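Local coordinates for chorismate mutase (Paraburkholderia phymatum, PDB 5TS9), which catalyses the rearrangement of chorismate to prephenate, the isomerase step of prephenate biosynthesis, at the interface of chains A and B. Numbering follows the deposited sequence. Chains: chain A/B, Chorismate mutase.

The interface of chains A and B. Residues chain A 142-143, 145-146, 159, 163; chain B 90-91, 94.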
# COMPACT_ATOMS: atom_id res chain seq x y z
N ALA A 142 -15.99 -3.55 -4.73
CA ALA A 142 -15.54 -2.37 -5.49
C ALA A 142 -16.63 -1.30 -5.55
O ALA A 142 -16.35 -0.11 -5.42
CB ALA A 142 -15.10 -2.76 -6.90
N SER A 143 -17.89 -1.72 -5.73
CA SER A 143 -18.98 -0.74 -5.74
C SER A 143 -19.15 -0.09 -4.37
O SER A 143 -19.35 1.13 -4.29
CB SER A 143 -20.29 -1.41 -6.18
OG SER A 143 -20.26 -1.71 -7.55
N VAL A 145 -16.87 0.44 -2.13
CA VAL A 145 -15.80 1.41 -1.99
C VAL A 145 -16.14 2.69 -2.75
O VAL A 145 -15.91 3.80 -2.26
CB VAL A 145 -14.49 0.80 -2.49
CG1 VAL A 145 -13.44 1.89 -2.67
CG2 VAL A 145 -14.02 -0.28 -1.51
N GLY A 146 -16.70 2.54 -3.94
CA GLY A 146 -17.14 3.70 -4.69
C GLY A 146 -18.19 4.50 -3.94
O GLY A 146 -18.09 5.72 -3.82
N ARG A 159 -9.22 6.89 -1.64
CA ARG A 159 -9.95 5.80 -2.29
C ARG A 159 -9.01 4.69 -2.71
O ARG A 159 -9.32 3.50 -2.55
CB ARG A 159 -10.75 6.34 -3.48
CG ARG A 159 -11.69 5.29 -4.10
CD ARG A 159 -12.53 5.88 -5.25
NE ARG A 159 -11.88 5.61 -6.53
CZ ARG A 159 -11.27 6.53 -7.27
NH1 ARG A 159 -11.23 7.79 -6.87
NH2 ARG A 159 -10.70 6.19 -8.43
N ASP A 163 -9.24 0.87 -1.43
CA ASP A 163 -9.16 -0.34 -2.27
C ASP A 163 -8.10 -1.31 -1.75
O ASP A 163 -8.25 -2.53 -1.88
CB ASP A 163 -8.83 0.02 -3.72
CG ASP A 163 -10.04 0.61 -4.50
OD1 ASP A 163 -11.21 0.21 -4.29
OD2 ASP A 163 -9.78 1.46 -5.37
N ASN B 90 -9.94 -2.29 -8.97
CA ASN B 90 -11.23 -1.82 -8.50
C ASN B 90 -11.76 -0.65 -9.31
O ASN B 90 -12.97 -0.54 -9.50
CB ASN B 90 -11.16 -1.49 -7.01
CG ASN B 90 -11.47 -2.69 -6.15
OD1 ASN B 90 -11.63 -3.80 -6.67
ND2 ASN B 90 -11.59 -2.48 -4.85
N ASN B 91 -10.87 0.22 -9.81
CA ASN B 91 -11.29 1.21 -10.79
C ASN B 91 -11.97 0.53 -11.98
O ASN B 91 -13.08 0.90 -12.38
CB ASN B 91 -10.08 2.03 -11.28
CG ASN B 91 -9.56 3.04 -10.22
OD1 ASN B 91 -10.18 3.26 -9.18
ND2 ASN B 91 -8.43 3.65 -10.52
N ARG B 94 -15.36 -0.83 -11.12
CA ARG B 94 -16.36 0.23 -10.99
C ARG B 94 -16.74 0.80 -12.36
O ARG B 94 -17.93 1.01 -12.63
CB ARG B 94 -15.85 1.34 -10.07
CG ARG B 94 -15.87 1.00 -8.60
CD ARG B 94 -15.47 2.20 -7.73
NE ARG B 94 -14.02 2.43 -7.79
CZ ARG B 94 -13.12 1.87 -6.97
NH1 ARG B 94 -13.51 1.03 -6.01
NH2 ARG B 94 -11.83 2.13 -7.11
O HOH W 1 -8.93 3.68 -6.63
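Carboxylate oxygen OD1 of A:Asp163 is gripped by two donors from chain B: the amide nitrogen ND2 of B:Asn90 at 2.8 Å and the guanidinium nitrogen NH1 of B:Arg94 at 3.0 Å. The arginine arrives end-on and nearly coplanar with the carboxylate (planes 4° apart), each terminal nitrogen meeting the syn lone pair of one oxygen; NH2 of B:Arg94 completes the salt bridge to OD2 of A:Asp163 at 2.8 Å. The amide of B:Asn90 instead stands almost upright to the carboxylate, and its N-H reaches OD1 from above the carboxylate plane. NH1 of B:Arg94 also donates, in the guanidinium plane, to the backbone carbonyl O of A:Ala142 at 3.1 Å, which joins helix 137-151 to the same guanidinium. A bend at chi3 (-75°) turns the head of B:Arg94 toward A:Asp163, while its CD packs on CA of A:Gly146. One guanidinium face lies over the backbone carbonyl O of B:Asn90, and CD of A:Arg159 covers the rim of the other. Within chain B, the side-chain oxygen OD1 of B:Asn91 takes an N-H from NH2 of B:Arg94 at 2.9 Å, and so helps fix the rotation of the head. OD1 of B:Asn91 also accepts from NH2 of A:Arg159 at 3.1 Å, from above the amide plane. The two guanidinium groups sharing this acceptor are nearly perpendicular. This patch belongs to a two-fold symmetric interface between copies of an all-helical type II chorismate mutase, consistent with a dimer, and recurs with the chains exchanged. Water 1 lies between the two side chains, 2.7 Å from OD2 of A:Asp163 and 2.9 Å from OD1 of B:Asn91.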